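PTS system, IIA component (Streptococcus pneumoniae serotype 4, PDB 5T3U) probably serves as the IIA phosphocarrier of the sugar phosphotransferase system associated with pneumococcal fucose utilization, relaying phosphoryl groups to its IIB partner. Local coordinates at residues Q60-L65 with S88-L93; L74-L77 with S81-N84; I104-E109 with E121-N126; V108-I111 with K117-L120. All coordinates share one frame; numbering follows the deposited sequence.

Contact 1. Residues Q60-L65 with S88-L93; sequences QVDELL and SRFLNL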
loop_
_atom_site.group_PDB
_atom_site.type_symbol
_atom_site.label_atom_id
_atom_site.label_comp_id
_atom_site.label_asym_id
_atom_site.label_seq_id
_atom_site.Cartn_x
_atom_site.Cartn_y
_atom_site.Cartn_z
ATOM N N GLN A 60 -2.741 20.901 3.435
ATOM C CA GLN A 60 -1.876 20.171 2.471
ATOM C C GLN A 60 -2.424 20.236 1.046
ATOM O O GLN A 60 -1.653 20.456 0.095
ATOM C CB GLN A 60 -1.674 18.688 2.863
ATOM C CG GLN A 60 -1.038 18.448 4.216
ATOM C CD GLN A 60 0.443 18.719 4.214
ATOM O OE1 GLN A 60 0.874 19.874 4.115
ATOM N NE2 GLN A 60 1.254 17.640 4.336
ATOM N N VAL A 61 -3.734 20.044 0.879
ATOM C CA VAL A 61 -4.309 20.075 -0.477
ATOM C C VAL A 61 -4.260 21.504 -1.064
ATOM O O VAL A 61 -3.844 21.692 -2.215
ATOM C CB VAL A 61 -5.739 19.510 -0.568
ATOM C CG1 VAL A 61 -6.310 19.708 -1.981
ATOM C CG2 VAL A 61 -5.793 18.021 -0.210
ATOM N N ASP A 62 -4.670 22.499 -0.263
ATOM C CA ASP A 62 -4.650 23.911 -0.674
ATOM C C ASP A 62 -3.258 24.347 -1.107
ATOM O O ASP A 62 -3.086 24.953 -2.167
ATOM C CB ASP A 62 -5.114 24.819 0.480
ATOM C CG ASP A 62 -6.596 24.689 0.781
ATOM O OD1 ASP A 62 -7.358 24.175 -0.069
ATOM O OD2 ASP A 62 -7.019 25.136 1.874
ATOM N N GLU A 63 -2.260 24.031 -0.298
ATOM C CA GLU A 63 -0.889 24.412 -0.624
ATOM C C GLU A 63 -0.317 23.732 -1.863
ATOM O O GLU A 63 0.462 24.321 -2.610
ATOM C CB GLU A 63 0.020 24.240 0.588
ATOM C CG GLU A 63 -0.237 25.333 1.614
ATOM C CD GLU A 63 0.309 25.005 2.989
ATOM O OE1 GLU A 63 -0.371 25.378 3.972
ATOM O OE2 GLU A 63 1.396 24.383 3.092
ATOM N N LEU A 64 -0.749 22.505 -2.116
ATOM C CA LEU A 64 -0.336 21.801 -3.310
ATOM C C LEU A 64 -0.990 22.471 -4.510
ATOM O O LEU A 64 -0.375 22.573 -5.566
ATOM C CB LEU A 64 -0.638 20.291 -3.199
ATOM C CG LEU A 64 0.410 19.468 -2.407
ATOM C CD1 LEU A 64 -0.046 18.012 -2.153
ATOM C CD2 LEU A 64 1.805 19.474 -3.086
ATOM N N LEU A 65 -2.220 22.953 -4.350
ATOM C CA LEU A 65 -2.891 23.688 -5.441
ATOM C C LEU A 65 -2.269 25.054 -5.789
ATOM O O LEU A 65 -2.514 25.592 -6.904
ATOM C CB LEU A 65 -4.416 23.800 -5.231
ATOM C CG LEU A 65 -5.270 22.526 -5.363
ATOM C CD1 LEU A 65 -6.629 22.706 -4.649
ATOM C CD2 LEU A 65 -5.459 22.088 -6.823
ATOM N N SER A 88 -15.461 15.086 1.935
ATOM C CA SER A 88 -16.324 16.150 2.420
ATOM C C SER A 88 -15.744 17.515 2.085
ATOM O O SER A 88 -16.467 18.386 1.604
ATOM C CB SER A 88 -16.647 15.995 3.908
ATOM O OG SER A 88 -17.878 15.297 4.064
ATOM N N ARG A 89 -14.431 17.675 2.294
ATOM C CA ARG A 89 -13.797 18.963 2.107
ATOM C C ARG A 89 -13.710 19.376 0.634
ATOM O O ARG A 89 -13.907 20.555 0.312
ATOM C CB ARG A 89 -12.433 19.018 2.820
ATOM C CG ARG A 89 -11.709 20.345 2.689
ATOM C CD ARG A 89 -12.529 21.510 3.282
ATOM N NE ARG A 89 -12.455 21.530 4.737
ATOM C CZ ARG A 89 -12.938 22.502 5.509
ATOM N NH1 ARG A 89 -13.581 23.551 4.972
ATOM N NH2 ARG A 89 -12.786 22.427 6.824
ATOM N N PHE A 90 -13.462 18.420 -0.260
ATOM C CA PHE A 90 -13.237 18.728 -1.678
ATOM C C PHE A 90 -14.242 18.108 -2.635
ATOM O O PHE A 90 -13.956 17.959 -3.825
ATOM C CB PHE A 90 -11.782 18.390 -2.065
ATOM C CG PHE A 90 -10.759 19.182 -1.259
ATOM C CD1 PHE A 90 -10.553 20.542 -1.517
ATOM C CD2 PHE A 90 -10.061 18.590 -0.221
ATOM C CE1 PHE A 90 -9.637 21.290 -0.772
ATOM C CE2 PHE A 90 -9.144 19.324 0.541
ATOM C CZ PHE A 90 -8.931 20.678 0.258
ATOM N N LEU A 91 -15.432 17.790 -2.112
ATOM C CA LEU A 91 -16.478 17.080 -2.844
ATOM C C LEU A 91 -16.670 17.540 -4.282
ATOM O O LEU A 91 -16.665 16.717 -5.194
ATOM C CB LEU A 91 -17.824 17.169 -2.104
ATOM C CG LEU A 91 -18.999 16.425 -2.755
ATOM C CD1 LEU A 91 -18.729 14.902 -2.846
ATOM C CD2 LEU A 91 -20.302 16.722 -2.022
ATOM N N ASN A 92 -16.862 18.852 -4.474
ATOM C CA ASN A 92 -17.180 19.388 -5.785
ATOM C C ASN A 92 -16.027 20.166 -6.416
ATOM O O ASN A 92 -16.222 20.803 -7.460
ATOM C CB ASN A 92 -18.457 20.254 -5.744
ATOM C CG ASN A 92 -19.722 19.453 -5.404
ATOM O OD1 ASN A 92 -20.546 19.886 -4.586
ATOM N ND2 ASN A 92 -19.877 18.304 -6.014
ATOM N N LEU A 93 -14.837 20.136 -5.800
ATOM C CA LEU A 93 -13.674 20.749 -6.439
ATOM C C LEU A 93 -13.064 19.824 -7.490
ATOM O O LEU A 93 -12.361 18.852 -7.159
ATOM C CB LEU A 93 -12.640 21.196 -5.414
ATOM C CG LEU A 93 -11.466 22.052 -5.925
ATOM C CD1 LEU A 93 -11.917 23.288 -6.736
ATOM C CD2 LEU A 93 -10.611 22.489 -4.767
#
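Phe90 O is gripped by two donors while the ring of the same residue packs on Val61 and Asp62. Leu93 N, 3.1 Å from Phe90 O, closes a type I beta turn, and Lys135 NZ of the second subunit supplies the other bond. The setting is an alpha/beta fold in which helices 50-65 and 81-90 lie side by side on one face of a parallel sheet, with Val96 of strand 96-100 meeting Val61, Leu65 and Phe90. With CG anti to its carbonyl carbon (chi1 -60°), Phe90 sends its ring across to helix 50-65. Val61 CG1 forms a CH-pi contact over one face, 3.8 Å from the ring centroid and 21° off the normal; the same branched side chain also presses Val61 CB to within 3.5 Å of Phe90 CZ. Arg89 CG lies over the opposite ring face. Asp62 comes in at the rim, its carboxylate plane nearly perpendicular to the ring, while its other oxygen, Asp62 OD2, is engaged by a salt bridge to Lys58. In the ring plane, Asp62 OD1 stands 3.7 Å from Phe90 CE1. One turn further on, the leucines reach tip to tip, Leu65 CD1 lying 4.0 Å from Leu93 CD2.

Contact 2. Residues L74-L77 with S81-N84; sequences LTDL and SPNN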
loop_
_atom_site.group_PDB
_atom_site.type_symbol
_atom_site.label_atom_id
_atom_site.label_comp_id
_atom_site.label_asym_id
_atom_site.label_seq_id
_atom_site.Cartn_x
_atom_site.Cartn_y
_atom_site.Cartn_z
ATOM N N LEU A 74 -4.384 10.335 -2.560
ATOM C CA LEU A 74 -4.411 8.872 -2.385
ATOM C C LEU A 74 -4.709 8.589 -0.931
ATOM O O LEU A 74 -4.036 9.126 -0.038
ATOM C CB LEU A 74 -3.074 8.250 -2.774
ATOM C CG LEU A 74 -2.586 8.483 -4.209
ATOM C CD1 LEU A 74 -1.259 7.721 -4.416
ATOM C CD2 LEU A 74 -3.635 8.106 -5.271
ATOM N N THR A 75 -5.740 7.785 -0.680
ATOM C CA THR A 75 -6.054 7.412 0.699
ATOM C C THR A 75 -6.003 5.881 0.879
ATOM O O THR A 75 -6.133 5.117 -0.083
ATOM C CB THR A 75 -7.427 7.929 1.135
ATOM O OG1 THR A 75 -8.415 7.263 0.355
ATOM C CG2 THR A 75 -7.533 9.497 0.954
ATOM N N ASP A 76 -5.807 5.462 2.124
ATOM C CA ASP A 76 -5.520 4.067 2.420
ATOM C C ASP A 76 -6.699 3.130 2.187
ATOM O O ASP A 76 -6.521 2.059 1.618
ATOM C CB ASP A 76 -4.896 3.890 3.825
ATOM C CG ASP A 76 -5.663 4.624 4.945
ATOM O OD1 ASP A 76 -6.596 5.423 4.667
ATOM O OD2 ASP A 76 -5.276 4.417 6.131
ATOM N N LEU A 77 -7.896 3.546 2.603
ATOM C CA LEU A 77 -9.078 2.740 2.385
ATOM C C LEU A 77 -10.388 3.565 2.477
ATOM O O LEU A 77 -10.435 4.602 3.150
ATOM C CB LEU A 77 -9.080 1.555 3.366
ATOM C CG LEU A 77 -9.523 1.733 4.810
ATOM C CD1 LEU A 77 -9.387 0.396 5.564
ATOM C CD2 LEU A 77 -8.775 2.835 5.565
ATOM N N SER A 81 -10.772 7.762 7.959
ATOM C CA SER A 81 -10.939 9.199 8.223
ATOM C C SER A 81 -10.251 10.068 7.150
ATOM O O SER A 81 -10.856 11.046 6.716
ATOM C CB SER A 81 -10.465 9.598 9.624
ATOM O OG SER A 81 -11.237 8.965 10.641
ATOM N N PRO A 82 -9.014 9.710 6.699
ATOM C CA PRO A 82 -8.452 10.483 5.577
ATOM C C PRO A 82 -9.409 10.548 4.382
ATOM O O PRO A 82 -9.628 11.640 3.809
ATOM C CB PRO A 82 -7.158 9.707 5.211
ATOM C CG PRO A 82 -6.743 9.083 6.541
ATOM C CD PRO A 82 -8.065 8.664 7.161
ATOM N N ASN A 83 -9.991 9.413 4.008
ATOM C CA ASN A 83 -10.929 9.451 2.883
ATOM C C ASN A 83 -12.193 10.245 3.200
ATOM O O ASN A 83 -12.683 10.942 2.329
ATOM C CB ASN A 83 -11.345 8.075 2.413
ATOM C CG ASN A 83 -11.815 8.086 0.979
ATOM O OD1 ASN A 83 -13.005 7.978 0.695
ATOM N ND2 ASN A 83 -10.889 8.248 0.068
ATOM N N ASN A 84 -12.734 10.102 4.424
ATOM C CA ASN A 84 -13.960 10.831 4.800
ATOM C C ASN A 84 -13.763 12.351 4.699
ATOM O O ASN A 84 -14.607 13.071 4.153
ATOM C CB ASN A 84 -14.414 10.477 6.219
ATOM C CG ASN A 84 -14.998 9.072 6.330
ATOM O OD1 ASN A 84 -15.485 8.480 5.351
ATOM N ND2 ASN A 84 -14.961 8.538 7.542
HETATM O O HOH W 1 -9.018 6.530 4.353
#
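Thr75 and Asn83, whose alpha carbons stand 5.7 Å apart, form the centre of this contact, with Pro82 beside them. Asn83 ND2 donates a hydrogen bond to Thr75 OG1 over 2.7 Å; the bond is bent, at 137° about the hydrogen, and its acceptor is tilted 28° out of the amide plane. Asn83 reaches the strand because its CG is turned away from the backbone N (chi1 -157°), swinging the amide across the threonine side chain at about a right angle. Thr75 OG1 is also hydrogen-bonded to Thr100 OG1, which ties the asparagine to the neighbouring strand 96-100. This is the first joint of a beta-alpha-beta unit: strand 68-75 ends, a short loop turns the chain, and helix 81-90 starts back over the sheet toward strand 96-100. The methyl Thr75 CG2 rests against Pro82, 4.0 Å from Pro82 C, and the ring of Pro82 places its CG near the Asp76 carboxylate. A water bridges the two segments: it accepts from Asn83 N in the first turn of the helix and donates to both Asp76 OD1 and Leu77 O, each 2.7 Å from the water. Asp76 OD2 in turn receives a hydrogen bond from His16 N, and Thr26 of the second subunit packs on the same aspartate.

Contact 3. Residues I104-E109 with E121-N126; sequences IPLLVE and EEIVHN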
loop_
_atom_site.group_PDB
_atom_site.type_symbol
_atom_site.label_atom_id
_atom_site.label_comp_id
_atom_site.label_asym_id
_atom_site.label_seq_id
_atom_site.Cartn_x
_atom_site.Cartn_y
_atom_site.Cartn_z
ATOM N N ILE A 104 1.676 0.470 -4.139
ATOM C CA ILE A 104 2.923 1.074 -4.621
ATOM C C ILE A 104 2.853 1.322 -6.139
ATOM O O ILE A 104 3.205 2.392 -6.594
ATOM C CB ILE A 104 4.164 0.265 -4.149
ATOM C CG1 ILE A 104 4.529 0.696 -2.737
ATOM C CG2 ILE A 104 5.407 0.400 -5.115
ATOM C CD1 ILE A 104 5.061 2.116 -2.604
ATOM N N PRO A 105 2.335 0.359 -6.925
ATOM C CA PRO A 105 2.245 0.626 -8.379
ATOM C C PRO A 105 1.485 1.906 -8.780
ATOM O O PRO A 105 1.942 2.615 -9.689
ATOM C CB PRO A 105 1.515 -0.607 -8.904
ATOM C CG PRO A 105 1.980 -1.717 -7.965
ATOM C CD PRO A 105 1.962 -1.043 -6.614
ATOM N N LEU A 106 0.344 2.193 -8.137
ATOM C CA LEU A 106 -0.358 3.463 -8.352
ATOM C C LEU A 106 0.516 4.673 -8.012
ATOM O O LEU A 106 0.663 5.601 -8.834
ATOM C CB LEU A 106 -1.658 3.521 -7.533
ATOM C CG LEU A 106 -2.585 4.758 -7.788
ATOM C CD1 LEU A 106 -2.963 4.966 -9.247
ATOM C CD2 LEU A 106 -3.856 4.622 -6.954
ATOM N N LEU A 107 1.107 4.671 -6.809
ATOM C CA LEU A 107 1.898 5.822 -6.355
ATOM C C LEU A 107 3.080 6.065 -7.293
ATOM O O LEU A 107 3.272 7.178 -7.778
ATOM C CB LEU A 107 2.348 5.683 -4.881
ATOM C CG LEU A 107 3.184 6.878 -4.345
ATOM C CD1 LEU A 107 2.491 8.260 -4.578
ATOM C CD2 LEU A 107 3.569 6.687 -2.854
ATOM N N VAL A 108 3.848 5.014 -7.588
ATOM C CA VAL A 108 4.948 5.106 -8.547
ATOM C C VAL A 108 4.538 5.677 -9.900
ATOM O O VAL A 108 5.216 6.551 -10.425
ATOM C CB VAL A 108 5.632 3.718 -8.760
ATOM C CG1 VAL A 108 6.601 3.779 -9.974
ATOM C CG2 VAL A 108 6.365 3.319 -7.495
ATOM N N GLU A 109 3.448 5.166 -10.473
ATOM C CA GLU A 109 3.002 5.627 -11.777
ATOM C C GLU A 109 2.565 7.099 -11.756
ATOM O O GLU A 109 2.837 7.848 -12.695
ATOM C CB GLU A 109 1.818 4.764 -12.259
ATOM C CG GLU A 109 1.139 5.277 -13.542
ATOM C CD GLU A 109 2.120 5.501 -14.706
ATOM O OE1 GLU A 109 3.120 4.744 -14.834
ATOM O OE2 GLU A 109 1.890 6.445 -15.501
ATOM N N GLU A 121 -8.228 7.016 -15.531
ATOM C CA GLU A 121 -8.999 5.782 -15.492
ATOM C C GLU A 121 -8.089 4.607 -15.795
ATOM O O GLU A 121 -8.153 3.569 -15.112
ATOM C CB GLU A 121 -10.193 5.827 -16.466
ATOM C CG GLU A 121 -11.325 6.796 -15.994
ATOM C CD GLU A 121 -10.834 8.264 -15.883
ATOM O OE1 GLU A 121 -10.292 8.802 -16.903
ATOM O OE2 GLU A 121 -10.966 8.865 -14.770
ATOM N N GLU A 122 -7.231 4.789 -16.803
ATOM C CA GLU A 122 -6.325 3.751 -17.242
ATOM C C GLU A 122 -5.265 3.462 -16.172
ATOM O O GLU A 122 -4.918 2.309 -15.920
ATOM C CB GLU A 122 -5.670 4.236 -18.517
ATOM C CG GLU A 122 -5.048 3.211 -19.387
ATOM C CD GLU A 122 -4.622 3.841 -20.717
ATOM O OE1 GLU A 122 -5.512 4.292 -21.486
ATOM O OE2 GLU A 122 -3.396 3.929 -20.963
ATOM N N ILE A 123 -4.758 4.513 -15.544
ATOM C CA ILE A 123 -3.787 4.381 -14.447
ATOM C C ILE A 123 -4.406 3.598 -13.295
ATOM O O ILE A 123 -3.800 2.656 -12.803
ATOM C CB ILE A 123 -3.264 5.757 -13.980
ATOM C CG1 ILE A 123 -2.353 6.343 -15.075
ATOM C CG2 ILE A 123 -2.545 5.645 -12.617
ATOM C CD1 ILE A 123 -1.692 7.653 -14.726
ATOM N N VAL A 124 -5.622 3.962 -12.907
ATOM C CA VAL A 124 -6.353 3.246 -11.841
ATOM C C VAL A 124 -6.599 1.761 -12.200
ATOM O O VAL A 124 -6.292 0.865 -11.411
ATOM C CB VAL A 124 -7.649 3.974 -11.438
ATOM C CG1 VAL A 124 -8.538 3.085 -10.491
ATOM C CG2 VAL A 124 -7.278 5.311 -10.744
ATOM N N HIS A 125 -7.117 1.523 -13.400
ATOM C CA HIS A 125 -7.341 0.179 -13.909
ATOM C C HIS A 125 -6.033 -0.633 -13.878
ATOM O O HIS A 125 -6.025 -1.774 -13.431
ATOM C CB HIS A 125 -7.945 0.232 -15.330
ATOM C CG HIS A 125 -8.189 -1.120 -15.940
ATOM N ND1 HIS A 125 -9.198 -1.962 -15.518
ATOM C CD2 HIS A 125 -7.552 -1.775 -16.941
ATOM C CE1 HIS A 125 -9.172 -3.075 -16.231
ATOM N NE2 HIS A 125 -8.181 -2.988 -17.099
ATOM N N ASN A 126 -4.928 -0.046 -14.328
ATOM C CA ASN A 126 -3.663 -0.777 -14.304
ATOM C C ASN A 126 -3.160 -1.066 -12.869
ATOM O O ASN A 126 -2.539 -2.100 -12.624
ATOM C CB ASN A 126 -2.575 -0.033 -15.081
ATOM C CG ASN A 126 -2.809 -0.010 -16.600
ATOM O OD1 ASN A 126 -3.597 -0.776 -17.170
ATOM N ND2 ASN A 126 -2.067 0.854 -17.263
#
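Two helical segments, 104-109 and 121-126, approach most closely at Leu106 and Val124, their alpha carbons 6.9 Å apart, and run in roughly opposed senses. They form an antiparallel helical hairpin in the alpha/beta fold, in which helix 104-112 packs on the parallel sheet through Leu106 and Leu107, and helix 120-129 folds back alongside it. Although Val124 marks the backbone approach, Ile123 is the side chain that bridges the gap. Its CG2 branch, anti to the backbone N, is directed between Leu106 and Glu109, residues almost one turn apart on the first helix, and both cross it at about a right angle. Leu106 reaches out with CG anti to its own backbone N (chi1 -174°), bringing Leu106 CD1 to 3.5 Å from Ile123 CG2, tighter than usual for two carbons. Beyond this pair, Leu106 and Val124 both touch Val99 of strand 96-100, and Leu131 of the second subunit packs against the same two residues. Glu109 contributes its aliphatic part: from a chi1 of 172°, Glu109 CG lies 3.8 Å from Ile123 CG2, and a bend at chi2 (53°) turns the carboxylate toward the isoleucine's end. There Ile123 CD1 meets both Glu109 CG and the carboxylate, 3.9 Å from Glu109 OE2.

Contact 4. Residues V108-I111 with K117-L120; sequences VELI and KINL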
loop_
_atom_site.group_PDB
_atom_site.type_symbol
_atom_site.label_atom_id
_atom_site.label_comp_id
_atom_site.label_asym_id
_atom_site.label_seq_id
_atom_site.Cartn_x
_atom_site.Cartn_y
_atom_site.Cartn_z
ATOM N N VAL A 108 3.848 5.014 -7.588
ATOM C CA VAL A 108 4.948 5.106 -8.547
ATOM C C VAL A 108 4.538 5.677 -9.900
ATOM O O VAL A 108 5.216 6.551 -10.425
ATOM C CB VAL A 108 5.632 3.718 -8.760
ATOM C CG1 VAL A 108 6.601 3.779 -9.974
ATOM C CG2 VAL A 108 6.365 3.319 -7.495
ATOM N N GLU A 109 3.448 5.166 -10.473
ATOM C CA GLU A 109 3.002 5.627 -11.777
ATOM C C GLU A 109 2.565 7.099 -11.756
ATOM O O GLU A 109 2.837 7.848 -12.695
ATOM C CB GLU A 109 1.818 4.764 -12.259
ATOM C CG GLU A 109 1.139 5.277 -13.542
ATOM C CD GLU A 109 2.120 5.501 -14.706
ATOM O OE1 GLU A 109 3.120 4.744 -14.834
ATOM O OE2 GLU A 109 1.890 6.445 -15.501
ATOM N N LEU A 110 1.824 7.490 -10.716
ATOM C CA LEU A 110 1.397 8.890 -10.585
ATOM C C LEU A 110 2.599 9.814 -10.417
ATOM O O LEU A 110 2.633 10.908 -11.012
ATOM C CB LEU A 110 0.392 9.051 -9.448
ATOM C CG LEU A 110 -0.992 8.468 -9.775
ATOM C CD1 LEU A 110 -1.966 8.495 -8.574
ATOM C CD2 LEU A 110 -1.611 9.152 -11.039
ATOM N N ILE A 111 3.611 9.395 -9.657
ATOM C CA ILE A 111 4.808 10.271 -9.562
ATOM C C ILE A 111 5.526 10.379 -10.925
ATOM O O ILE A 111 5.842 11.487 -11.389
ATOM C CB ILE A 111 5.781 9.870 -8.443
ATOM C CG1 ILE A 111 5.132 10.037 -7.072
ATOM C CG2 ILE A 111 7.065 10.762 -8.490
ATOM C CD1 ILE A 111 5.935 9.363 -5.895
ATOM N N LYS A 117 0.514 14.724 -19.438
ATOM C CA LYS A 117 -0.910 14.402 -19.595
ATOM C C LYS A 117 -1.121 12.952 -19.179
ATOM O O LYS A 117 -0.293 12.083 -19.480
ATOM C CB LYS A 117 -1.342 14.559 -21.066
ATOM C CG LYS A 117 -2.101 15.858 -21.382
ATOM C CD LYS A 117 -2.439 15.964 -22.874
ATOM C CE LYS A 117 -3.576 16.977 -23.124
ATOM N NZ LYS A 117 -4.134 16.860 -24.534
ATOM N N ILE A 118 -2.225 12.673 -18.495
ATOM C CA ILE A 118 -2.516 11.276 -18.132
ATOM C C ILE A 118 -3.949 10.865 -18.469
ATOM O O ILE A 118 -4.820 11.712 -18.623
ATOM C CB ILE A 118 -2.242 10.989 -16.631
ATOM C CG1 ILE A 118 -3.175 11.822 -15.745
ATOM C CG2 ILE A 118 -0.790 11.234 -16.312
ATOM C CD1 ILE A 118 -3.241 11.364 -14.288
ATOM N N ASN A 119 -4.166 9.554 -18.565
ATOM C CA ASN A 119 -5.499 8.986 -18.500
ATOM C C ASN A 119 -5.641 8.308 -17.122
ATOM O O ASN A 119 -5.136 7.212 -16.913
ATOM C CB ASN A 119 -5.676 7.982 -19.652
ATOM C CG ASN A 119 -7.048 7.349 -19.688
ATOM O OD1 ASN A 119 -7.755 7.260 -18.679
ATOM N ND2 ASN A 119 -7.445 6.916 -20.876
ATOM N N LEU A 120 -6.324 8.980 -16.195
ATOM C CA LEU A 120 -6.434 8.518 -14.815
ATOM C C LEU A 120 -7.201 7.203 -14.690
ATOM O O LEU A 120 -6.871 6.375 -13.834
ATOM C CB LEU A 120 -7.062 9.599 -13.909
ATOM C CG LEU A 120 -7.100 9.277 -12.390
ATOM C CD1 LEU A 120 -5.707 8.946 -11.823
ATOM C CD2 LEU A 120 -7.764 10.390 -11.529
#
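Leu110, near the C-terminal end of helix 104-112, faces Ile118 in an extended piece of chain, their alpha carbons 8.8 Å apart, just before that chain winds into helix 120-129. A single methyl of the helix serves both partners. Leu110 CD2 lies 4.3 Å from Ile118 CD1 and 4.2 Å from Leu120 CD1, ordinary van der Waals distances in an apolar contact. The leucine pair meets at a slant, each chain touching the other through one branch. Ile118 reaches Leu110 with its longer arm, since a chi1 of 64° sets CG1 between the backbone N and the carbonyl carbon and an extended CD1 carries the arm inward. Leu120 arrives from the first residue of the next helix, with CG anti to the backbone N (chi1 -174°). Ile118 and Leu120, the two residues that touch Leu110, flank Asn119, which holds the N-cap position: Asn119 OD1 accepts a hydrogen bond from Glu122 N and so satisfies a backbone amide in the first helical turn. At the other end of the connection, Ser112 OG and Ser113 OG are hydrogen-bonded to Val108 O and Glu109 O as the first helix runs out. Leu110 and Leu120 both rest on Ile72 of strand 68-75, and Leu110 also touches Ile11 of strand 7-16. The arrangement is thus an apolar helix-to-helix connection, with an N-cap at the start of the second helix, packed on one face of the parallel sheet in the layered alpha/beta fold of the mannose-family IIA domains.

In the fold
The four contacts illustrate how a layered alpha/beta domain is assembled on both faces of one parallel sheet. Contact 2 is nested along the chain within the loop closed by contact 1; the two share helix 81-90, and their centres lie 13 Å apart. Contacts 3 and 4 come later in the chain, both start from helix 104-112 and share Val108 and Glu109; their centres are 7 Å apart. Contacts 1 and 3, 21 Å apart between centres, fall on opposite sides of the chain's middle. Leu74 of strand 68-75 connects the groups, packing on Leu106 and Leu107 of contact 3 and Leu110 of contact 4. All four also touch the second subunit, so the same elements serve the core and the dimer interface.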